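Local coordinates for ATP-dependent helicase FUN30 (Saccharomyces cerevisiae S288c, PDB 5GN1), which uses ATP hydrolysis to remodel nucleosomes, serving heterochromatin organization and DNA end resection at double-strand breaks, and is represented here by the C-terminal part of its ATPase domain, at residues A[52-58]-A[306-312]; A[104-108]-A[341-345]; A[111-115]-A[180-186]; A[209-214]-A[279-283]. One frame throughout, in Å; residues are numbered along the deposited sequence.

Contact 1 (A[52-58]-A[306-312]); sequences HIQYCEL and ITTLITK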
# COMPACT_ATOMS: atom_id res chain seq x y z
N HIS A 52 7.48 -2.13 -18.09
CA HIS A 52 8.79 -2.37 -17.52
C HIS A 52 8.62 -2.82 -16.08
O HIS A 52 7.59 -2.56 -15.45
CB HIS A 52 9.68 -1.11 -17.54
CG HIS A 52 9.57 -0.30 -18.80
ND1 HIS A 52 10.38 -0.52 -19.90
CD2 HIS A 52 8.77 0.74 -19.13
CE1 HIS A 52 10.07 0.35 -20.85
NE2 HIS A 52 9.09 1.12 -20.41
N ILE A 53 9.64 -3.49 -15.55
CA ILE A 53 9.71 -3.85 -14.14
C ILE A 53 10.87 -3.08 -13.53
O ILE A 53 11.96 -3.05 -14.09
CB ILE A 53 9.92 -5.37 -13.94
CG1 ILE A 53 8.80 -6.19 -14.59
CG2 ILE A 53 10.14 -5.70 -12.45
CD1 ILE A 53 7.42 -5.87 -14.14
N GLN A 54 10.63 -2.44 -12.40
CA GLN A 54 11.69 -1.77 -11.65
C GLN A 54 11.83 -2.47 -10.32
O GLN A 54 10.89 -2.49 -9.52
CB GLN A 54 11.39 -0.29 -11.45
CG GLN A 54 12.40 0.42 -10.56
CD GLN A 54 13.82 0.37 -11.11
OE1 GLN A 54 14.12 0.98 -12.13
NE2 GLN A 54 14.71 -0.35 -10.41
N TYR A 55 13.00 -3.06 -10.07
CA TYR A 55 13.20 -3.80 -8.84
C TYR A 55 13.61 -2.88 -7.70
O TYR A 55 14.30 -1.88 -7.90
CB TYR A 55 14.23 -4.92 -9.05
CG TYR A 55 13.66 -6.10 -9.81
CD1 TYR A 55 12.71 -6.93 -9.22
CD2 TYR A 55 14.05 -6.38 -11.13
CE1 TYR A 55 12.16 -8.00 -9.90
CE2 TYR A 55 13.51 -7.46 -11.82
CZ TYR A 55 12.57 -8.27 -11.19
OH TYR A 55 12.01 -9.36 -11.85
N CYS A 56 13.12 -3.21 -6.50
CA CYS A 56 13.35 -2.46 -5.28
C CYS A 56 13.92 -3.42 -4.25
O CYS A 56 13.72 -4.63 -4.34
CB CYS A 56 12.02 -1.81 -4.74
SG CYS A 56 11.00 -1.07 -6.04
N GLU A 57 14.55 -2.90 -3.24
CA GLU A 57 15.03 -3.75 -2.19
C GLU A 57 14.29 -3.45 -0.91
O GLU A 57 13.79 -2.39 -0.73
CB GLU A 57 16.48 -3.45 -1.91
CG GLU A 57 17.55 -3.87 -2.92
CD GLU A 57 17.72 -5.38 -3.10
OE1 GLU A 57 17.83 -5.80 -4.22
OE2 GLU A 57 17.74 -6.14 -2.14
N LEU A 58 14.27 -4.41 -0.03
CA LEU A 58 13.81 -4.21 1.34
C LEU A 58 14.86 -3.40 2.10
O LEU A 58 16.00 -3.85 2.24
CB LEU A 58 13.58 -5.56 2.02
CG LEU A 58 12.51 -6.52 1.50
CD1 LEU A 58 12.72 -7.93 2.05
CD2 LEU A 58 11.13 -6.01 1.90
N ILE A 306 4.91 2.18 -18.80
CA ILE A 306 4.30 1.63 -17.60
C ILE A 306 5.38 0.89 -16.82
O ILE A 306 6.09 0.05 -17.38
CB ILE A 306 3.13 0.70 -17.95
CG1 ILE A 306 2.04 1.47 -18.69
CG2 ILE A 306 2.56 0.02 -16.71
CD1 ILE A 306 1.60 0.81 -19.94
N THR A 307 5.53 1.22 -15.54
CA THR A 307 6.56 0.62 -14.70
C THR A 307 5.91 0.01 -13.46
O THR A 307 5.20 0.71 -12.73
CB THR A 307 7.63 1.64 -14.32
OG1 THR A 307 8.24 2.15 -15.52
CG2 THR A 307 8.72 1.01 -13.43
N THR A 308 6.16 -1.27 -13.22
CA THR A 308 5.69 -1.95 -12.01
C THR A 308 6.84 -2.09 -11.03
O THR A 308 7.92 -2.58 -11.40
CB THR A 308 5.11 -3.32 -12.35
OG1 THR A 308 4.01 -3.15 -13.25
CG2 THR A 308 4.61 -4.02 -11.08
N LEU A 309 6.63 -1.61 -9.81
CA LEU A 309 7.63 -1.69 -8.76
C LEU A 309 7.55 -3.06 -8.10
O LEU A 309 6.47 -3.47 -7.67
CB LEU A 309 7.40 -0.61 -7.70
CG LEU A 309 7.37 0.83 -8.21
CD1 LEU A 309 7.31 1.80 -7.03
CD2 LEU A 309 8.60 1.06 -9.05
N ILE A 310 8.68 -3.75 -8.00
CA ILE A 310 8.73 -5.11 -7.47
C ILE A 310 9.88 -5.20 -6.48
O ILE A 310 11.04 -4.98 -6.86
CB ILE A 310 8.90 -6.16 -8.58
CG1 ILE A 310 7.66 -6.17 -9.47
CG2 ILE A 310 9.15 -7.55 -7.97
CD1 ILE A 310 7.55 -7.37 -10.39
N THR A 311 9.56 -5.51 -5.23
CA THR A 311 10.60 -5.71 -4.22
C THR A 311 11.25 -7.08 -4.41
O THR A 311 10.56 -8.11 -4.45
CB THR A 311 10.02 -5.57 -2.82
OG1 THR A 311 9.64 -4.20 -2.60
CG2 THR A 311 11.07 -5.97 -1.78
N LYS A 312 12.57 -7.07 -4.57
CA LYS A 312 13.33 -8.30 -4.75
C LYS A 312 13.41 -9.07 -3.44
O LYS A 312 13.42 -8.48 -2.35
CB LYS A 312 14.75 -7.98 -5.23
CG LYS A 312 15.04 -8.35 -6.68
CD LYS A 312 16.45 -7.86 -7.06
CE LYS A 312 17.05 -8.69 -8.18
NZ LYS A 312 18.51 -8.40 -8.35
O HOH W 1 4.72 -3.13 -15.56
O HOH W 2 15.21 -6.97 -0.96

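Contact 2 (A[104-108]-A[341-345]); sequences IMALR and DVLES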
# COMPACT_ATOMS: atom_id res chain seq x y z
N ILE A 104 0.12 -13.95 4.08
CA ILE A 104 0.44 -13.44 2.75
C ILE A 104 0.17 -11.94 2.66
O ILE A 104 0.92 -11.19 2.03
CB ILE A 104 -0.36 -14.22 1.68
CG1 ILE A 104 0.11 -15.69 1.59
CG2 ILE A 104 -0.29 -13.53 0.32
CD1 ILE A 104 1.57 -15.88 1.52
N MET A 105 -0.92 -11.49 3.29
CA MET A 105 -1.23 -10.06 3.27
C MET A 105 -0.15 -9.26 3.99
O MET A 105 0.28 -8.21 3.50
CB MET A 105 -2.59 -9.81 3.91
CG MET A 105 -2.89 -8.33 4.05
SD MET A 105 -3.13 -7.61 2.41
CE MET A 105 -4.90 -7.85 2.28
N ALA A 106 0.29 -9.75 5.14
CA ALA A 106 1.34 -9.07 5.89
C ALA A 106 2.65 -9.03 5.11
O ALA A 106 3.36 -8.01 5.14
CB ALA A 106 1.54 -9.75 7.25
N LEU A 107 3.00 -10.12 4.42
CA LEU A 107 4.22 -10.09 3.60
C LEU A 107 4.11 -9.07 2.48
O LEU A 107 5.08 -8.38 2.16
CB LEU A 107 4.52 -11.48 3.02
CG LEU A 107 4.84 -12.62 4.00
CD1 LEU A 107 4.92 -13.94 3.26
CD2 LEU A 107 6.12 -12.36 4.77
N ARG A 108 2.93 -8.99 1.85
CA ARG A 108 2.73 -7.99 0.80
C ARG A 108 2.94 -6.58 1.33
O ARG A 108 3.65 -5.78 0.72
CB ARG A 108 1.33 -8.16 0.19
CG ARG A 108 1.18 -9.48 -0.57
CD ARG A 108 -0.22 -9.68 -1.14
NE ARG A 108 -0.61 -8.59 -2.04
CZ ARG A 108 -1.85 -8.40 -2.48
NH1 ARG A 108 -2.82 -9.22 -2.11
NH2 ARG A 108 -2.13 -7.37 -3.27
N ASP A 341 -6.90 -5.59 -0.66
CA ASP A 341 -7.00 -6.70 -1.61
C ASP A 341 -6.67 -8.05 -0.96
O ASP A 341 -5.50 -8.35 -0.71
CB ASP A 341 -6.07 -6.46 -2.81
CG ASP A 341 -6.33 -7.43 -3.97
OD1 ASP A 341 -7.50 -7.57 -4.37
OD2 ASP A 341 -5.36 -8.05 -4.46
N VAL A 342 -7.69 -8.87 -0.71
CA VAL A 342 -7.51 -10.18 -0.09
C VAL A 342 -7.55 -11.26 -1.17
O VAL A 342 -8.49 -11.31 -1.98
CB VAL A 342 -8.56 -10.44 1.00
CG1 VAL A 342 -8.27 -9.60 2.25
CG2 VAL A 342 -9.99 -10.18 0.49
N LEU A 343 -6.54 -12.12 -1.20
CA LEU A 343 -6.50 -13.18 -2.17
C LEU A 343 -7.31 -14.38 -1.61
O LEU A 343 -7.41 -14.56 -0.44
CB LEU A 343 -5.08 -13.63 -2.45
CG LEU A 343 -4.16 -12.50 -2.79
CD1 LEU A 343 -2.75 -12.95 -2.57
CD2 LEU A 343 -4.34 -12.07 -4.22
N GLU A 344 -7.87 -15.20 -2.48
CA GLU A 344 -8.65 -16.34 -2.11
C GLU A 344 -7.83 -17.43 -1.43
O GLU A 344 -6.65 -17.48 -1.58
CB GLU A 344 -9.45 -16.84 -3.27
CG GLU A 344 -10.36 -15.79 -3.86
CD GLU A 344 -11.66 -15.56 -3.11
OE1 GLU A 344 -12.52 -14.90 -3.66
OE2 GLU A 344 -11.83 -16.02 -1.99
N SER A 345 -8.51 -18.29 -0.70
CA SER A 345 -7.86 -19.27 0.11
C SER A 345 -6.93 -20.23 -0.59
O SER A 345 -5.90 -20.53 -0.06
CB SER A 345 -8.90 -20.01 0.95
OG SER A 345 -9.66 -20.87 0.17

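Contact 3 (A[111-115]-A[180-186]); sequences SLHPL and EWMQSGK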
# COMPACT_ATOMS: atom_id res chain seq x y z
N SER A 111 6.58 -5.72 2.01
CA SER A 111 7.27 -5.38 0.77
C SER A 111 7.02 -3.94 0.31
O SER A 111 7.75 -3.45 -0.56
CB SER A 111 6.83 -6.33 -0.35
OG SER A 111 6.91 -7.69 0.04
N LEU A 112 6.00 -3.27 0.85
CA LEU A 112 5.60 -1.93 0.42
C LEU A 112 6.13 -0.82 1.32
O LEU A 112 6.76 0.12 0.84
CB LEU A 112 4.07 -1.83 0.35
CG LEU A 112 3.46 -2.82 -0.64
CD1 LEU A 112 1.92 -2.76 -0.64
CD2 LEU A 112 4.06 -2.57 -2.02
N HIS A 113 5.85 -0.90 2.63
CA HIS A 113 6.16 0.21 3.52
C HIS A 113 6.08 -0.16 4.99
O HIS A 113 5.07 -0.74 5.43
CB HIS A 113 5.21 1.39 3.23
CG HIS A 113 5.81 2.71 3.56
ND1 HIS A 113 6.11 3.08 4.85
CD2 HIS A 113 6.19 3.74 2.76
CE1 HIS A 113 6.66 4.29 4.84
NE2 HIS A 113 6.73 4.70 3.58
N PRO A 114 7.11 0.15 5.78
CA PRO A 114 7.05 -0.11 7.23
C PRO A 114 5.88 0.53 7.93
O PRO A 114 5.39 -0.02 8.93
CB PRO A 114 8.37 0.49 7.75
CG PRO A 114 9.31 0.38 6.59
CD PRO A 114 8.46 0.55 5.34
N LEU A 115 5.41 1.69 7.47
CA LEU A 115 4.35 2.37 8.20
C LEU A 115 2.99 1.71 8.01
O LEU A 115 2.00 2.25 8.50
CB LEU A 115 4.26 3.85 7.81
CG LEU A 115 5.52 4.68 8.11
CD1 LEU A 115 5.28 6.16 7.79
CD2 LEU A 115 5.99 4.48 9.55
N GLU A 180 9.63 9.75 8.23
CA GLU A 180 9.58 8.30 8.27
C GLU A 180 8.82 7.72 7.08
O GLU A 180 9.06 6.58 6.68
CB GLU A 180 8.93 7.83 9.59
CG GLU A 180 9.77 8.07 10.85
CD GLU A 180 9.53 9.43 11.51
OE1 GLU A 180 9.05 10.37 10.83
OE2 GLU A 180 9.82 9.55 12.72
N TRP A 181 7.90 8.49 6.50
CA TRP A 181 7.17 8.04 5.31
C TRP A 181 8.06 7.90 4.09
O TRP A 181 7.67 7.22 3.13
CB TRP A 181 6.02 9.00 5.01
CG TRP A 181 6.41 10.45 5.05
CD1 TRP A 181 6.81 11.22 3.99
CD2 TRP A 181 6.42 11.30 6.20
NE1 TRP A 181 7.06 12.51 4.42
CE2 TRP A 181 6.84 12.58 5.77
CE3 TRP A 181 6.12 11.10 7.56
CZ2 TRP A 181 6.97 13.67 6.66
CZ3 TRP A 181 6.25 12.18 8.44
CH2 TRP A 181 6.67 13.45 7.98
N MET A 182 9.25 8.52 4.08
CA MET A 182 10.21 8.33 2.99
C MET A 182 11.00 7.03 3.11
O MET A 182 11.62 6.62 2.13
CB MET A 182 11.20 9.50 2.91
CG MET A 182 10.57 10.86 2.89
SD MET A 182 9.49 11.04 1.46
CE MET A 182 10.68 11.19 0.13
N GLN A 183 11.00 6.38 4.28
CA GLN A 183 11.91 5.26 4.54
C GLN A 183 11.27 3.94 4.11
O GLN A 183 10.75 3.16 4.91
CB GLN A 183 12.31 5.22 6.00
CG GLN A 183 13.15 6.40 6.44
CD GLN A 183 13.48 6.32 7.91
OE1 GLN A 183 14.15 5.38 8.36
NE2 GLN A 183 13.02 7.30 8.68
N SER A 184 11.36 3.68 2.81
CA SER A 184 10.95 2.42 2.21
C SER A 184 11.72 2.25 0.91
O SER A 184 12.00 3.23 0.23
CB SER A 184 9.44 2.39 1.94
OG SER A 184 9.11 1.39 0.99
N GLY A 185 12.06 1.00 0.58
CA GLY A 185 12.75 0.74 -0.67
C GLY A 185 11.91 1.08 -1.89
O GLY A 185 12.43 1.47 -2.94
N LYS A 186 10.59 0.93 -1.78
CA LYS A 186 9.76 1.32 -2.92
C LYS A 186 9.69 2.83 -3.07
O LYS A 186 9.50 3.33 -4.18
CB LYS A 186 8.36 0.73 -2.80
CG LYS A 186 8.30 -0.74 -3.12
CD LYS A 186 7.09 -1.06 -3.96
CE LYS A 186 7.08 -2.53 -4.25
NZ LYS A 186 5.83 -3.02 -4.89

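Contact 4 (A[209-214]-A[279-283]); sequences SLFTQV and FDQSF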
# COMPACT_ATOMS: atom_id res chain seq x y z
N SER A 209 -2.34 2.02 -6.81
CA SER A 209 -2.10 1.07 -5.74
C SER A 209 -3.38 0.33 -5.39
O SER A 209 -4.48 0.90 -5.46
CB SER A 209 -1.56 1.73 -4.46
OG SER A 209 -1.37 0.75 -3.44
N LEU A 210 -3.24 -0.94 -5.01
CA LEU A 210 -4.37 -1.71 -4.52
C LEU A 210 -4.72 -1.39 -3.08
O LEU A 210 -5.73 -1.88 -2.57
CB LEU A 210 -4.10 -3.21 -4.66
CG LEU A 210 -4.38 -3.81 -6.04
CD1 LEU A 210 -3.88 -5.25 -6.13
CD2 LEU A 210 -5.86 -3.75 -6.36
N PHE A 211 -3.91 -0.56 -2.41
CA PHE A 211 -4.04 -0.29 -0.99
C PHE A 211 -4.31 1.19 -0.80
O PHE A 211 -3.46 2.02 -1.13
CB PHE A 211 -2.77 -0.69 -0.23
CG PHE A 211 -2.48 -2.16 -0.24
CD1 PHE A 211 -1.70 -2.72 -1.24
CD2 PHE A 211 -2.96 -2.98 0.77
CE1 PHE A 211 -1.42 -4.09 -1.25
CE2 PHE A 211 -2.69 -4.35 0.79
CZ PHE A 211 -1.92 -4.90 -0.23
N THR A 212 -5.48 1.53 -0.25
CA THR A 212 -5.73 2.93 0.09
C THR A 212 -4.78 3.43 1.17
O THR A 212 -4.43 4.62 1.18
CB THR A 212 -7.18 3.14 0.55
OG1 THR A 212 -7.52 2.16 1.53
CG2 THR A 212 -8.13 3.02 -0.64
N GLN A 213 -4.33 2.54 2.07
CA GLN A 213 -3.33 2.92 3.06
C GLN A 213 -2.03 3.37 2.42
O GLN A 213 -1.34 4.27 2.93
CB GLN A 213 -3.04 1.75 4.00
CG GLN A 213 -4.16 1.34 4.93
CD GLN A 213 -3.80 0.04 5.65
OE1 GLN A 213 -3.70 -1.03 5.02
NE2 GLN A 213 -3.60 0.12 6.95
N VAL A 214 -1.65 2.74 1.31
CA VAL A 214 -0.48 3.19 0.57
C VAL A 214 -0.72 4.57 -0.04
O VAL A 214 0.16 5.44 0.01
CB VAL A 214 -0.08 2.16 -0.50
CG1 VAL A 214 0.90 2.76 -1.53
CG2 VAL A 214 0.53 0.91 0.17
N PHE A 279 2.34 0.80 -8.28
CA PHE A 279 3.12 0.76 -7.04
C PHE A 279 3.16 -0.65 -6.48
O PHE A 279 4.16 -1.06 -5.88
CB PHE A 279 2.56 1.74 -6.03
CG PHE A 279 3.48 2.01 -4.86
CD1 PHE A 279 4.47 2.97 -4.95
CD2 PHE A 279 3.33 1.30 -3.67
CE1 PHE A 279 5.32 3.22 -3.88
CE2 PHE A 279 4.17 1.56 -2.59
CZ PHE A 279 5.16 2.52 -2.69
N ASP A 280 2.10 -1.42 -6.70
CA ASP A 280 2.03 -2.80 -6.22
C ASP A 280 1.12 -3.55 -7.17
O ASP A 280 0.04 -3.06 -7.52
CB ASP A 280 1.52 -2.86 -4.77
CG ASP A 280 0.26 -2.02 -4.55
OD1 ASP A 280 -0.85 -2.54 -4.82
OD2 ASP A 280 0.39 -0.84 -4.12
N GLN A 281 1.56 -4.71 -7.62
CA GLN A 281 0.82 -5.33 -8.70
C GLN A 281 -0.39 -6.10 -8.17
O GLN A 281 -0.47 -6.45 -6.99
CB GLN A 281 1.72 -6.24 -9.52
CG GLN A 281 2.20 -7.46 -8.77
CD GLN A 281 3.36 -8.15 -9.47
OE1 GLN A 281 4.35 -8.52 -8.83
NE2 GLN A 281 3.25 -8.30 -10.79
N SER A 282 -1.34 -6.32 -9.06
CA SER A 282 -2.48 -7.17 -8.79
C SER A 282 -2.17 -8.61 -9.18
O SER A 282 -1.38 -8.87 -10.09
CB SER A 282 -3.70 -6.67 -9.56
OG SER A 282 -4.79 -7.56 -9.42
N PHE A 283 -2.81 -9.55 -8.47
CA PHE A 283 -2.68 -10.95 -8.85
C PHE A 283 -3.42 -11.26 -10.14
O PHE A 283 -3.14 -12.28 -10.77
CB PHE A 283 -3.17 -11.87 -7.73
CG PHE A 283 -2.87 -13.34 -7.97
CD1 PHE A 283 -1.60 -13.85 -7.71
CD2 PHE A 283 -3.85 -14.21 -8.43
CE1 PHE A 283 -1.31 -15.20 -7.92
CE2 PHE A 283 -3.57 -15.56 -8.64
CZ PHE A 283 -2.30 -16.05 -8.38

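Contact 1 (A[52-58]-A[306-312])
Six backbone hydrogen bonds join 52-58 to 306-312, whose strands run parallel, the alternate residues 52, 54 and 56 each bonding through N and O to the residues on either side of their register partner. His-52 N donates to Ile-306 O (2.7 Å). Gln-54 N donates to Thr-308 O (2.9 Å). Cys-56 N donates to Ile-310 O (2.8 Å). In return, Thr-308 N donates to His-52 O (2.9 Å). Ile-310 N donates to Gln-54 O (3.0 Å). Lys-312 N donates to Cys-56 O (2.7 Å). Apolar contacts flank this backbone. Beside helix 315-322, Ile-310 CD1 meets Ile-53 CG2 at 3.7 Å and Ile-310 CG2 meets Tyr-55 CE1 at 3.6 Å; beside helix 185-200, Cys-56 SG lies 4.0 Å from Leu-309 CB. One water joins His-52 O and Thr-308 OG1; another, at the C-terminal end of the pair, joins Glu-57 OE2, Leu-58 N and Lys-312 O. With strand 49-56 outermost beside 304-311, the arrangement is that of the three-layer alpha/beta/alpha RecA-like fold, as in SNF2-family ATPases.

Contact 2 (A[104-108]-A[341-345])
The segment 341-345 leads into helix 345-359, with Glu-344 at its N-cap, and packs on helix 100-110, joining that helix to the link between helices 315-322 and 345-359 in the RecA-like ATPase-C domain. Arg-108 has the greatest area buried here. Its side chain reaches out from the helix to the start of the loop, where NH2 forms a salt bridge with Asp-341 OD2 at a rather long 3.5 Å, and NH1 lies 3.6 Å from Leu-343 CG. Asp-341, the first residue modelled after a gap in the chain, is thus met through its carboxylate and also through its backbone, since Arg-108 NH1 approaches its O atom to 3.1 Å. Met-105, one helical turn back, bends its thioether toward the same residues: Met-105 CE comes within 3.1 Å of Asp-341 O and 3.8 Å of Val-342 CG1. Phe-211 touches both Met-105 and Arg-108, and Ile-104 packs on Leu-351 and Ile-355 of helix 345-359. Farther along the loop, Ile-104 CG2 rests 3.8 Å from Leu-343 CD1.

Contact 3 (A[111-115]-A[180-186])
An imidazole bonded at both nitrogens ties these two segments together. His-113 NE2 donates to Trp-181 O at 2.7 Å, while His-113 ND1 accepts from Leu-115 N at 3.0 Å within its own segment; the ring is therefore protonated on NE2 and holds its own turn while gripping the other segment. Ser-184 CB lies over one face of the ring, 3.9 Å from the centroid of His-113, in a CH-pi contact. The hydroxyl of Ser-184 does double work: OG donates to Leu-112 O at 2.7 Å and accepts from Lys-186 N at 3.2 Å, the latter an N-cap bond that starts helix 185-200. This helix packs against the parallel sheet of the RecA-like domain. The hydrogen bonds fasten the loop after helix 100-110 to the point where the chain enters it. Gln-183, centre of an inverse gamma turn, presents its O atom 3.5 Å from Pro-114 CD. Farther along, Leu-115 CD1 packs 4.0 Å from Trp-181 CB, while the indole NE1 is hydrogen-bonded to Thr-224 OG1. Lys-186 runs past Leu-112, its NZ 3.4 Å from Leu-112 CD2, and ends in a salt bridge with Glu-316 and hydrogen bonds to the carbonyls of Phe-279 and Leu-309.

Contact 4 (A[209-214]-A[279-283])
The carboxylate of Asp-280 takes two hydrogen bonds from the start of segment 209-214. Ser-209 OG donates to Asp-280 OD2 at a very short 2.5 Å, and Leu-210 N donates to Asp-280 OD1 at 2.9 Å with a nearly straight geometry, so each oxygen has its own donor. Ser-209 OG also accepts from Phe-211 N at 3.0 Å, closing an ST turn just before helix 212-224, for which Phe-211 is the N-cap residue. The Asp-280 carboxylate thus holds the backbone where it changes from strand to helix. The segments lie at the C-terminal ends of neighbouring parallel strands, 205-209 and 275-278, of the RecA-like sheet, from which loops lead into the next helices. Packing surrounds the polar centre. Asp-280 OD1 sits at the edge of the Phe-211 ring, 3.7 Å from CD1 of that residue. On one flank Val-214 CG1 lies 3.6 Å from Phe-279 CD2, and Phe-279 goes on to touch Leu-309 and Leu-218. On another, Leu-210 CD1 packs 3.7 Å from Ser-282 CB and at the same distance from Gln-281 O, while Ser-282 OG is hydrogen-bonded to Asn-284 and Asp-287.

Contacts 3 and 4 are buried, whereas contacts 1 and 2 each combine buried and exposed residues. Contact 1 alone relies on regular strand pairing; the others use side chains to fix loops, through serine and histidine hydrogen bonds in contact 3, an aspartate in contact 4 and a long salt bridge in contact 2. Contacts 2 and 3 hold helix 100-110 and the loop after it; contact 1 holds strand 304-311, and contact 4 the loop after its neighbour 275-278. Lys-186 of contact 3 ties it to contacts 1 and 4, its NZ 2.9 Å from Leu-309 O and 2.8 Å from Phe-279 O. Phe-211 connects contact 4 to contacts 2 and 3.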